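Local coordinates for protein trimethylamine-N-oxide reductase (Haemophilus influenzae, PDB 7L5I) that probably reduces trimethylamine N-oxide or related S- and N-oxides at a molybdenum centre held by two molybdopterin guanosine dinucleotide cofactors, at residues M564-E568 with F588-W592; M641-C646 with T777-A781; I712-V718 with A729-V733. All coordinates share one frame; numbering follows the deposited sequence.

Contact 1: residues M564-E568 with F588-W592; sequences MEWLE and FDKFW
Met-564 and Trp-592 make a Met-aromatic contact. The SD of Met-564 lies above the face of the Trp-592 indole, 4.8 Å from the centroid of its five-membered ring. The methyl CE comes closer. It makes a CH-pi contact 3.9 Å from the same centroid and almost on the ring normal. The Met-564 chain is bent at both chi2 (-57°) and chi3 (-55°), and this fold brings CE in between the Trp-592 and Phe-588 rings.

The same methyl meets Phe-588 at the ring edge and in its plane. CE is 3.5 Å from CE2 of Phe-588. One methyl thus meets an indole face and a phenyl edge at once. A second CH-pi contact involves the backbone: CA of Glu-568 sits over one face of the Phe-588 ring, 4.1 Å from its centroid. CB of Trp-592, from the ring's own helix, lies over the opposite face, toward the rim.

These contacts join the first turn of helix 563-580 to the start of helix 588-594. The axes of the two short segments approach to 11.2 Å at an angle of 106°. Both helices pack on the mixed sheet that contains strands 512-517 and 523-527. Leu-567 and Trp-592 both touch Leu-513 there, and Trp-592 also touches Pro-526.

Plain apolar packing comes from Leu-567. Its CB is 3.8 Å from CZ of Phe-588. Its CD1 approaches the six-membered part of Trp-592 more loosely.

The polar link runs through water. One water donates to OE1 of Glu-568 and accepts from N of Asp-589, the latter at 2.9 Å. A second accepts from N of Phe-588 and donates only weakly to the same OE1. Both amides lie in the first turn of helix 588-594, whose N-terminal end may favour the negative charge of Glu-568.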
ATOM      1  N   MET A 564      17.555 -19.147 -15.735  1.00 16.42           N
ATOM      2  CA  MET A 564      17.350 -18.597 -17.070  1.00 15.17           C
ATOM      3  C   MET A 564      16.267 -19.352 -17.828  1.00 15.59           C
ATOM      4  O   MET A 564      15.597 -18.762 -18.683  1.00 16.74           O
ATOM      5  CB  MET A 564      18.662 -18.603 -17.864  1.00 18.25           C
ATOM      6  CG  MET A 564      19.739 -17.680 -17.274  1.00 20.18           C
ATOM      7  SD  MET A 564      19.275 -15.924 -17.081  1.00 35.31           S
ATOM      8  CE  MET A 564      18.830 -15.655 -18.675  1.00 19.05           C
ATOM      9  N   GLU A 565      16.067 -20.639 -17.541  1.00 15.67           N
ATOM     10  CA  GLU A 565      14.948 -21.353 -18.143  1.00 16.65           C
ATOM     11  C   GLU A 565      13.602 -20.848 -17.634  1.00 16.49           C
ATOM     12  O   GLU A 565      12.632 -20.783 -18.405  1.00 16.96           O
ATOM     13  CB  GLU A 565      15.078 -22.859 -17.901  1.00 18.67           C
ATOM     14  CG  GLU A 565      16.123 -23.492 -18.818  1.00 21.46           C
ATOM     15  CD  GLU A 565      16.484 -24.926 -18.470  1.00 33.78           C
ATOM     16  OE1 GLU A 565      16.228 -25.381 -17.337  1.00 23.73           O
ATOM     17  OE2 GLU A 565      17.045 -25.611 -19.347  1.00 37.12           O
ATOM     18  N   TRP A 566      13.508 -20.515 -16.327  1.00 14.75           N
ATOM     19  CA  TRP A 566      12.301 -19.883 -15.817  1.00 14.57           C
ATOM     20  C   TRP A 566      12.046 -18.557 -16.530  1.00 12.83           C
ATOM     21  O   TRP A 566      10.930 -18.280 -16.982  1.00 12.79           O
ATOM     22  CB  TRP A 566      12.415 -19.642 -14.304  1.00 15.45           C
ATOM     23  CG  TRP A 566      12.059 -20.760 -13.368  1.00 12.97           C
ATOM     24  CD1 TRP A 566      12.906 -21.425 -12.536  1.00 16.09           C
ATOM     25  CD2 TRP A 566      10.765 -21.318 -13.145  1.00 13.92           C
ATOM     26  NE1 TRP A 566      12.215 -22.353 -11.794  1.00 14.56           N
ATOM     27  CE2 TRP A 566      10.900 -22.311 -12.155  1.00 16.09           C
ATOM     28  CE3 TRP A 566       9.498 -21.062 -13.676  1.00 16.93           C
ATOM     29  CZ2 TRP A 566       9.819 -23.050 -11.691  1.00 14.75           C
ATOM     30  CZ3 TRP A 566       8.430 -21.801 -13.228  1.00 20.39           C
ATOM     31  CH2 TRP A 566       8.598 -22.782 -12.241  1.00 19.32           C
ATOM     32  N   LEU A 567      13.081 -17.724 -16.649  1.00 12.02           N
ATOM     33  CA  LEU A 567      12.895 -16.415 -17.265  1.00 13.58           C
ATOM     34  C   LEU A 567      12.465 -16.549 -18.719  1.00 14.58           C
ATOM     35  O   LEU A 567      11.599 -15.812 -19.183  1.00 13.93           O
ATOM     36  CB  LEU A 567      14.179 -15.588 -17.141  1.00 14.69           C
ATOM     37  CG  LEU A 567      14.631 -15.311 -15.703  1.00 15.34           C
ATOM     38  CD1 LEU A 567      15.757 -14.314 -15.698  1.00 16.55           C
ATOM     39  CD2 LEU A 567      13.503 -14.803 -14.854  1.00 14.01           C
ATOM     40  N   GLU A 568      13.040 -17.516 -19.454  1.00 12.74           N
ATOM     41  CA  GLU A 568      12.641 -17.700 -20.840  1.00 15.04           C
ATOM     42  C   GLU A 568      11.188 -18.146 -20.943  1.00 13.43           C
ATOM     43  O   GLU A 568      10.445 -17.676 -21.814  1.00 15.55           O
ATOM     44  CB  GLU A 568      13.567 -18.725 -21.514  1.00 17.28           C
ATOM     45  CG  GLU A 568      13.146 -19.029 -22.963  1.00 22.16           C
ATOM     46  CD  GLU A 568      14.303 -19.487 -23.842  1.00 45.66           C
ATOM     47  OE1 GLU A 568      14.271 -19.214 -25.068  1.00 45.44           O
ATOM     48  OE2 GLU A 568      15.247 -20.106 -23.310  1.00 40.53           O
ATOM     49  N   PHE A 588      13.969 -14.546 -26.522  1.00 16.98           N
ATOM     50  CA  PHE A 588      14.545 -14.211 -25.220  1.00 16.39           C
ATOM     51  C   PHE A 588      16.053 -14.003 -25.279  1.00 13.24           C
ATOM     52  O   PHE A 588      16.585 -13.095 -24.632  1.00 16.13           O
ATOM     53  CB  PHE A 588      14.236 -15.298 -24.214  1.00 15.27           C
ATOM     54  CG  PHE A 588      14.830 -15.051 -22.863  1.00 14.10           C
ATOM     55  CD1 PHE A 588      14.363 -14.042 -22.053  1.00 17.24           C
ATOM     56  CD2 PHE A 588      15.873 -15.817 -22.419  1.00 17.28           C
ATOM     57  CE1 PHE A 588      14.925 -13.829 -20.796  1.00 16.10           C
ATOM     58  CE2 PHE A 588      16.426 -15.602 -21.183  1.00 19.30           C
ATOM     59  CZ  PHE A 588      15.949 -14.612 -20.375  1.00 17.95           C
ATOM     60  N   ASP A 589      16.770 -14.871 -25.990  1.00 16.70           N
ATOM     61  CA  ASP A 589      18.227 -14.778 -25.983  1.00 19.61           C
ATOM     62  C   ASP A 589      18.691 -13.409 -26.461  1.00 17.78           C
ATOM     63  O   ASP A 589      19.609 -12.812 -25.874  1.00 18.04           O
ATOM     64  CB  ASP A 589      18.819 -15.876 -26.862  1.00 22.19           C
ATOM     65  CG  ASP A 589      20.334 -15.780 -26.969  1.00 46.73           C
ATOM     66  OD1 ASP A 589      20.995 -15.883 -25.917  1.00 53.49           O
ATOM     67  OD2 ASP A 589      20.866 -15.595 -28.090  1.00 49.88           O
ATOM     68  N   LYS A 590      18.069 -12.903 -27.526  1.00 18.38           N
ATOM     69  CA  LYS A 590      18.418 -11.605 -28.079  1.00 15.84           C
ATOM     70  C   LYS A 590      17.993 -10.489 -27.147  1.00 15.24           C
ATOM     71  O   LYS A 590      18.767  -9.562 -26.866  1.00 15.33           O
ATOM     72  CB  LYS A 590      17.765 -11.461 -29.458  1.00 20.06           C
ATOM     73  CG  LYS A 590      18.085 -10.197 -30.217  1.00 23.97           C
ATOM     74  CD  LYS A 590      17.377 -10.251 -31.594  1.00 32.17           C
ATOM     75  CE  LYS A 590      18.205  -9.671 -32.723  1.00 45.04           C
ATOM     76  NZ  LYS A 590      17.846 -10.273 -34.053  1.00 53.21           N
ATOM     77  N   PHE A 591      16.770 -10.572 -26.614  1.00 13.54           N
ATOM     78  CA  PHE A 591      16.332  -9.574 -25.634  1.00 12.74           C
ATOM     79  C   PHE A 591      17.301  -9.510 -24.468  1.00 12.96           C
ATOM     80  O   PHE A 591      17.691  -8.420 -24.027  1.00 14.32           O
ATOM     81  CB  PHE A 591      14.916  -9.902 -25.152  1.00 14.23           C
ATOM     82  CG  PHE A 591      14.493  -9.133 -23.932  1.00 13.33           C
ATOM     83  CD1 PHE A 591      13.954  -7.851 -24.028  1.00 14.65           C
ATOM     84  CD2 PHE A 591      14.653  -9.696 -22.692  1.00 15.08           C
ATOM     85  CE1 PHE A 591      13.593  -7.151 -22.873  1.00 16.15           C
ATOM     86  CE2 PHE A 591      14.294  -9.022 -21.547  1.00 17.81           C
ATOM     87  CZ  PHE A 591      13.756  -7.746 -21.640  1.00 15.00           C
ATOM     88  N   TRP A 592      17.692 -10.671 -23.940  1.00 12.52           N
ATOM     89  CA  TRP A 592      18.514 -10.685 -22.737  1.00 16.01           C
ATOM     90  C   TRP A 592      19.895 -10.105 -23.014  1.00 14.20           C
ATOM     91  O   TRP A 592      20.431  -9.342 -22.200  1.00 15.13           O
ATOM     92  CB  TRP A 592      18.626 -12.110 -22.183  1.00 17.22           C
ATOM     93  CG  TRP A 592      19.195 -12.081 -20.827  1.00 14.77           C
ATOM     94  CD1 TRP A 592      20.458 -12.436 -20.458  1.00 15.14           C
ATOM     95  CD2 TRP A 592      18.553 -11.579 -19.636  1.00 12.87           C
ATOM     96  NE1 TRP A 592      20.637 -12.206 -19.114  1.00 15.85           N
ATOM     97  CE2 TRP A 592      19.481 -11.691 -18.588  1.00 14.36           C
ATOM     98  CE3 TRP A 592      17.284 -11.061 -19.365  1.00 17.02           C
ATOM     99  CZ2 TRP A 592      19.190 -11.296 -17.287  1.00 13.95           C
ATOM    100  CZ3 TRP A 592      16.992 -10.674 -18.077  1.00 15.75           C
ATOM    101  CH2 TRP A 592      17.938 -10.790 -17.051  1.00 13.32           C
TER
HETATM  102  O   HOH W   1      15.848 -17.424 -26.992  1.00 24.65           O
HETATM  103  O   HOH W   2      12.275 -16.873 -26.589  1.00 25.35           O

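Contact 2: residues M641-C646 with T777-A781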
ATOM      1  N   MET A 641     -27.256  -7.677   5.909  1.00 27.36           N
ATOM      2  CA  MET A 641     -26.246  -8.125   6.856  1.00 25.44           C
ATOM      3  C   MET A 641     -26.481  -7.550   8.238  1.00 25.86           C
ATOM      4  O   MET A 641     -26.020  -8.129   9.226  1.00 25.02           O
ATOM      5  CB  MET A 641     -24.855  -7.723   6.379  1.00 21.99           C
ATOM      6  CG  MET A 641     -24.440  -8.437   5.129  1.00 23.32           C
ATOM      7  SD  MET A 641     -22.850  -7.811   4.567  1.00 25.03           S
ATOM      8  CE  MET A 641     -22.705  -8.689   3.023  1.00 25.33           C
ATOM      9  N   ASN A 642     -27.164  -6.411   8.314  1.00 29.53           N
ATOM     10  CA  ASN A 642     -27.596  -5.815   9.576  1.00 30.57           C
ATOM     11  C   ASN A 642     -26.413  -5.472  10.472  1.00 31.17           C
ATOM     12  O   ASN A 642     -26.409  -5.749  11.670  1.00 29.70           O
ATOM     13  CB  ASN A 642     -28.574  -6.741  10.294  1.00 33.00           C
ATOM     14  CG  ASN A 642     -29.278  -6.050  11.429  1.00 46.34           C
ATOM     15  OD1 ASN A 642     -29.378  -6.587  12.531  1.00 77.57           O
ATOM     16  ND2 ASN A 642     -29.757  -4.838  11.175  1.00 48.28           N
ATOM     17  N   TYR A 643     -25.403  -4.847   9.887  1.00 23.44           N
ATOM     18  CA  TYR A 643     -24.231  -4.430  10.631  1.00 20.98           C
ATOM     19  C   TYR A 643     -24.427  -3.024  11.175  1.00 25.81           C
ATOM     20  O   TYR A 643     -24.877  -2.126  10.464  1.00 27.90           O
ATOM     21  CB  TYR A 643     -22.987  -4.457   9.741  1.00 22.69           C
ATOM     22  CG  TYR A 643     -22.487  -5.813   9.344  1.00 21.88           C
ATOM     23  CD1 TYR A 643     -22.677  -6.931  10.146  1.00 25.11           C
ATOM     24  CD2 TYR A 643     -21.781  -5.978   8.164  1.00 19.33           C
ATOM     25  CE1 TYR A 643     -22.194  -8.159   9.777  1.00 22.87           C
ATOM     26  CE2 TYR A 643     -21.303  -7.199   7.783  1.00 19.77           C
ATOM     27  CZ  TYR A 643     -21.497  -8.290   8.591  1.00 23.55           C
ATOM     28  OH  TYR A 643     -20.996  -9.497   8.190  1.00 22.39           O
ATOM     29  N   ASN A 644     -24.032  -2.832  12.433  1.00 26.53           N
ATOM     30  CA  ASN A 644     -24.162  -1.528  13.064  1.00 26.89           C
ATOM     31  C   ASN A 644     -23.217  -0.498  12.463  1.00 29.24           C
ATOM     32  O   ASN A 644     -23.500   0.705  12.528  1.00 30.26           O
ATOM     33  CB  ASN A 644     -23.899  -1.657  14.564  1.00 32.61           C
ATOM     34  CG  ASN A 644     -22.483  -2.132  14.871  1.00 36.86           C
ATOM     35  OD1 ASN A 644     -21.861  -2.857  14.087  1.00 44.55           O
ATOM     36  ND2 ASN A 644     -21.970  -1.723  16.018  1.00 56.14           N
ATOM     37  N   ASP A 645     -22.094  -0.930  11.884  1.00 23.78           N
ATOM     38  CA  ASP A 645     -21.111   0.015  11.369  1.00 23.05           C
ATOM     39  C   ASP A 645     -21.015   0.001   9.843  1.00 20.49           C
ATOM     40  O   ASP A 645     -20.045   0.519   9.281  1.00 19.45           O
ATOM     41  CB  ASP A 645     -19.732  -0.218  12.012  1.00 21.99           C
ATOM     42  CG  ASP A 645     -19.277  -1.688  11.997  1.00 28.05           C
ATOM     43  OD1 ASP A 645     -19.875  -2.510  11.279  1.00 23.71           O
ATOM     44  OD2 ASP A 645     -18.293  -2.005  12.711  1.00 24.79           O
ATOM     45  N   CYS A 646     -22.032  -0.520   9.158  1.00 19.84           N
ATOM     46  CA  CYS A 646     -22.133  -0.367   7.707  1.00 21.68           C
ATOM     47  C   CYS A 646     -23.590  -0.570   7.310  1.00 22.19           C
ATOM     48  O   CYS A 646     -24.085  -1.696   7.367  1.00 26.61           O
ATOM     49  CB  CYS A 646     -21.231  -1.361   6.989  1.00 22.82           C
ATOM     50  SG  CYS A 646     -21.090  -1.051   5.205  1.00 24.33           S
ATOM     51  N   THR A 777     -12.153  -1.793   9.988  1.00 14.97           N
ATOM     52  CA  THR A 777     -12.926  -0.657   9.477  1.00 16.40           C
ATOM     53  C   THR A 777     -14.389  -0.766   9.887  1.00 16.84           C
ATOM     54  O   THR A 777     -15.005   0.212  10.332  1.00 15.74           O
ATOM     55  CB  THR A 777     -12.793  -0.566   7.954  1.00 14.99           C
ATOM     56  OG1 THR A 777     -13.075  -1.840   7.351  1.00 15.15           O
ATOM     57  CG2 THR A 777     -11.369  -0.141   7.577  1.00 13.48           C
ATOM     58  N   SER A 778     -14.945  -1.951   9.755  1.00 14.63           N
ATOM     59  CA  SER A 778     -16.321  -2.280  10.094  1.00 17.12           C
ATOM     60  C   SER A 778     -16.437  -3.783   9.900  1.00 14.52           C
ATOM     61  O   SER A 778     -15.502  -4.440   9.436  1.00 16.25           O
ATOM     62  CB  SER A 778     -17.339  -1.538   9.229  1.00 19.81           C
ATOM     63  OG  SER A 778     -17.544  -2.187   7.979  1.00 18.40           O
ATOM     64  N   LYS A 779     -17.610  -4.331  10.232  1.00 15.78           N
ATOM     65  CA  LYS A 779     -17.817  -5.752  10.017  1.00 17.71           C
ATOM     66  C   LYS A 779     -17.908  -6.105   8.540  1.00 15.94           C
ATOM     67  O   LYS A 779     -17.764  -7.274   8.202  1.00 19.15           O
ATOM     68  CB  LYS A 779     -19.076  -6.219  10.741  1.00 19.41           C
ATOM     69  CG  LYS A 779     -18.952  -6.031  12.238  1.00 23.58           C
ATOM     70  CD  LYS A 779     -20.233  -6.444  12.942  1.00 29.62           C
ATOM     71  CE  LYS A 779     -20.051  -6.348  14.431  1.00 30.65           C
ATOM     72  NZ  LYS A 779     -20.191  -4.952  14.875  1.00 36.57           N
ATOM     73  N   LEU A 780     -18.116  -5.131   7.655  1.00 14.32           N
ATOM     74  CA  LEU A 780     -18.200  -5.461   6.241  1.00 15.43           C
ATOM     75  C   LEU A 780     -16.851  -5.943   5.720  1.00 16.35           C
ATOM     76  O   LEU A 780     -16.731  -7.059   5.200  1.00 17.11           O
ATOM     77  CB  LEU A 780     -18.693  -4.257   5.429  1.00 19.14           C
ATOM     78  CG  LEU A 780     -18.889  -4.657   3.967  1.00 23.83           C
ATOM     79  CD1 LEU A 780     -20.171  -5.438   3.816  1.00 22.88           C
ATOM     80  CD2 LEU A 780     -18.892  -3.469   3.067  1.00 25.07           C
ATOM     81  N   ALA A 781     -15.819  -5.106   5.840  1.00 15.15           N
ATOM     82  CA  ALA A 781     -14.531  -5.422   5.239  1.00 13.72           C
ATOM     83  C   ALA A 781     -13.445  -5.809   6.221  1.00 13.72           C
ATOM     84  O   ALA A 781     -12.445  -6.410   5.808  1.00 15.75           O
ATOM     85  CB  ALA A 781     -14.032  -4.217   4.429  1.00 12.75           C
TER
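Lys-779 lays its aliphatic chain across the Tyr-643 ring. CB of Lys-779 stands 3.5 Å from the ring centroid, only 3° off the normal, in a CH-pi contact. Two turns meet here: a type I beta turn from Tyr-643 to Cys-646, and an ST turn at Ser-778. Segment 777-781 belongs to the molybdopterin dinucleotide binding domain.

The lysine chain is straight as far as CE and bends at chi4 (80°). This turns NZ to OD1 of Asn-644, a hydrogen bond of 2.8 Å. The backbone N of Lys-779 gives a nearly straight hydrogen bond to OD1 of Asp-645 (3.1 Å), arriving from above the carboxylate plane. Leu-780 spreads its two methyls: CD1 meets SD of Met-641 at 3.7 Å, and CD2 meets SG of Cys-646 at 3.9 Å.

Further out, CB of Met-641 covers the second face of Tyr-643, so the ring is held from both faces. OH of Tyr-643 is fixed by hydrogen bonds with N of Gly-446 and OE1 of Gln-443. OD2 of Asp-645 forms a salt bridge with NH1 of Arg-356.

The ST turn closes where OG of Ser-778 accepts from N of Leu-780 at 3.0 Å. Glu-359 positions this turn from outside: its OE2 hydrogen-bonds with that OG, with OG1 of Thr-777 and with N of Ala-781.

Contact 3: residues I712-V718 with A729-V733; sequences IKDGDIV and AGAAV
The carbonyl O of Ala-731 is gripped twice. N of Gly-715 donates to it at 2.9 Å, and a water donates at 2.8 Å. The same water gives a weak bond to OD2 of Asp-714. The other oxygen of that carboxylate, OD1, takes the backbone N of Val-733 at 2.9 Å, nearly in line with its C-O bond. CG points away from the backbone N of Asp-714 (chi1 -168°), which brings OD1 to the N-H of Val-733.

Further along, the pairing becomes regular. N of Ala-731 donates to O of Asp-716 at 2.8 Å. Val-718 and Ala-729 form an antiparallel hydrogen-bonded pair, with bonds in both directions. The adjoining Ile-717 and Gly-730 are a non-hydrogen-bonded pair. This is the open end of the beta hairpin of strands 717-721 and 726-733. It belongs to a mixed sheet in the dinucleotide binding domain, where strand 699-702 pairs with the second hairpin strand.

A type II turn from Lys-713 to Asp-716 leads into the hairpin. At the backbone angles of Gly-715 (phi 97°) a CB would press on the carbonyl O of Asp-714, so the position suits glycine. OD2 of Asp-716 accepts from N of Lys-713 at 2.9 Å, with the N-H well above the carboxylate plane, and so braces the turn.

The apolar part centres on CB of Ala-731. It packs 3.7 Å from CG2 of Ile-712 and 4.2 Å from CG1 of Val-718. Ile-712 and Val-718 also rest on Ile-793 of strand 790-795. CG2 of Val-733 lies beside the backbone of Asp-714, and the Val-733 side chain reaches helix 704-708.

The main chain carries most of the bonding. Asp-714 carries it past the start of strand 717-721, and Asp-716 holds the turn.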
ATOM      1  N   ILE A 712       6.981  24.777  20.775  1.00 23.93           N
ATOM      2  CA  ILE A 712       7.723  23.966  19.816  1.00 22.71           C
ATOM      3  C   ILE A 712       8.132  24.839  18.639  1.00 22.84           C
ATOM      4  O   ILE A 712       7.295  25.518  18.027  1.00 25.74           O
ATOM      5  CB  ILE A 712       6.888  22.760  19.354  1.00 20.68           C
ATOM      6  CG1 ILE A 712       6.673  21.805  20.502  1.00 22.94           C
ATOM      7  CG2 ILE A 712       7.581  22.078  18.161  1.00 22.10           C
ATOM      8  CD1 ILE A 712       5.583  20.793  20.255  1.00 23.44           C
ATOM      9  N   LYS A 713       9.416  24.822  18.315  1.00 22.81           N
ATOM     10  CA  LYS A 713       9.937  25.533  17.160  1.00 27.18           C
ATOM     11  C   LYS A 713      10.377  24.529  16.101  1.00 27.15           C
ATOM     12  O   LYS A 713      10.679  23.371  16.397  1.00 24.37           O
ATOM     13  CB  LYS A 713      11.109  26.437  17.551  1.00 38.56           C
ATOM     14  CG  LYS A 713      11.472  27.478  16.493  1.00 65.26           C
ATOM     15  CD  LYS A 713      10.400  28.567  16.330  1.00 74.82           C
ATOM     16  CE  LYS A 713      10.418  29.183  14.923  1.00 73.28           C
ATOM     17  NZ  LYS A 713       9.758  28.331  13.879  1.00 55.19           N
ATOM     18  N   ASP A 714      10.402  24.997  14.860  1.00 26.33           N
ATOM     19  CA  ASP A 714      10.815  24.155  13.755  1.00 26.49           C
ATOM     20  C   ASP A 714      12.175  23.536  14.045  1.00 28.89           C
ATOM     21  O   ASP A 714      13.116  24.226  14.443  1.00 24.91           O
ATOM     22  CB  ASP A 714      10.868  24.984  12.474  1.00 30.49           C
ATOM     23  CG  ASP A 714      11.006  24.126  11.256  1.00 35.94           C
ATOM     24  OD1 ASP A 714      10.006  23.482  10.877  1.00 34.38           O
ATOM     25  OD2 ASP A 714      12.121  24.073  10.693  1.00 40.75           O
ATOM     26  N   GLY A 715      12.272  22.222  13.873  1.00 28.03           N
ATOM     27  CA  GLY A 715      13.491  21.512  14.115  1.00 19.89           C
ATOM     28  C   GLY A 715      13.594  20.856  15.477  1.00 23.72           C
ATOM     29  O   GLY A 715      14.458  19.994  15.663  1.00 27.53           O
ATOM     30  N   ASP A 716      12.737  21.227  16.423  1.00 24.79           N
ATOM     31  CA  ASP A 716      12.762  20.627  17.745  1.00 22.19           C
ATOM     32  C   ASP A 716      12.376  19.146  17.699  1.00 22.39           C
ATOM     33  O   ASP A 716      11.490  18.738  16.950  1.00 22.03           O
ATOM     34  CB  ASP A 716      11.772  21.323  18.672  1.00 23.86           C
ATOM     35  CG  ASP A 716      12.250  22.691  19.122  1.00 35.59           C
ATOM     36  OD1 ASP A 716      13.408  23.060  18.819  1.00 34.98           O
ATOM     37  OD2 ASP A 716      11.453  23.389  19.790  1.00 33.03           O
ATOM     38  N   ILE A 717      13.018  18.348  18.569  1.00 22.33           N
ATOM     39  CA  ILE A 717      12.520  17.008  18.822  1.00 18.19           C
ATOM     40  C   ILE A 717      11.270  17.103  19.682  1.00 21.86           C
ATOM     41  O   ILE A 717      11.184  17.924  20.609  1.00 18.50           O
ATOM     42  CB  ILE A 717      13.597  16.140  19.481  1.00 20.19           C
ATOM     43  CG1 ILE A 717      14.784  15.979  18.527  1.00 25.61           C
ATOM     44  CG2 ILE A 717      13.049  14.754  19.805  1.00 21.69           C
ATOM     45  CD1 ILE A 717      15.992  15.319  19.149  1.00 31.85           C
ATOM     46  N   VAL A 718      10.263  16.322  19.323  1.00 17.09           N
ATOM     47  CA  VAL A 718       9.009  16.271  20.056  1.00 15.45           C
ATOM     48  C   VAL A 718       8.683  14.825  20.370  1.00 20.19           C
ATOM     49  O   VAL A 718       9.132  13.899  19.674  1.00 19.35           O
ATOM     50  CB  VAL A 718       7.840  16.928  19.309  1.00 18.21           C
ATOM     51  CG1 VAL A 718       8.183  18.347  18.919  1.00 21.77           C
ATOM     52  CG2 VAL A 718       7.469  16.128  18.058  1.00 19.66           C
ATOM     53  N   ALA A 729       9.818  12.420  17.260  1.00 17.54           N
ATOM     54  CA  ALA A 729       9.791  12.935  15.901  1.00 15.55           C
ATOM     55  C   ALA A 729      10.437  14.308  15.891  1.00 19.08           C
ATOM     56  O   ALA A 729      10.704  14.898  16.937  1.00 19.29           O
ATOM     57  CB  ALA A 729       8.357  12.960  15.374  1.00 13.66           C
ATOM     58  N   GLY A 730      10.719  14.804  14.692  1.00 16.96           N
ATOM     59  CA  GLY A 730      11.302  16.121  14.507  1.00 19.75           C
ATOM     60  C   GLY A 730      10.279  17.083  13.930  1.00 20.52           C
ATOM     61  O   GLY A 730       9.663  16.799  12.900  1.00 16.96           O
ATOM     62  N   ALA A 731      10.135  18.240  14.576  1.00 17.06           N
ATOM     63  CA  ALA A 731       9.060  19.145  14.200  1.00 16.86           C
ATOM     64  C   ALA A 731       9.317  19.809  12.860  1.00 18.36           C
ATOM     65  O   ALA A 731      10.369  20.412  12.631  1.00 19.94           O
ATOM     66  CB  ALA A 731       8.878  20.232  15.269  1.00 18.77           C
ATOM     67  N   ALA A 732       8.327  19.721  11.975  1.00 18.87           N
ATOM     68  CA  ALA A 732       8.282  20.480  10.736  1.00 19.62           C
ATOM     69  C   ALA A 732       7.066  21.381  10.872  1.00 21.10           C
ATOM     70  O   ALA A 732       5.935  20.933  10.660  1.00 17.77           O
ATOM     71  CB  ALA A 732       8.174  19.576   9.511  1.00 23.09           C
ATOM     72  N   VAL A 733       7.291  22.635  11.263  1.00 18.03           N
ATOM     73  CA  VAL A 733       6.205  23.563  11.567  1.00 20.35           C
ATOM     74  C   VAL A 733       5.783  24.213  10.258  1.00 19.83           C
ATOM     75  O   VAL A 733       6.595  24.866   9.591  1.00 22.75           O
ATOM     76  CB  VAL A 733       6.636  24.622  12.596  1.00 23.33           C
ATOM     77  CG1 VAL A 733       5.514  25.637  12.823  1.00 24.81           C
ATOM     78  CG2 VAL A 733       7.004  23.964  13.908  1.00 22.01           C
TER
HETATM   79  O   HOH W   3      11.948  21.179  10.503  1.00 30.36           O

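Contact 1 comes first along the chain. It closes a short loop of 19 residues and sets helix 563-580 against helix 588-594. The chain then runs on to contact 2, which closes a far longer loop of 130 residues. It ties the turn after helix 636-641 to the loop that leads to strand 790-795. Contact 3 falls within that long loop and pairs strands 717-721 and 726-733, two strands of the seven-stranded sheet that also holds 790-795. So contact 1 stands in series with the other two, while contact 3 nests in contact 2. None touch. Contact 1 lies on the opposite side of the chain's centre from both others, whose centres are about 39 Å apart.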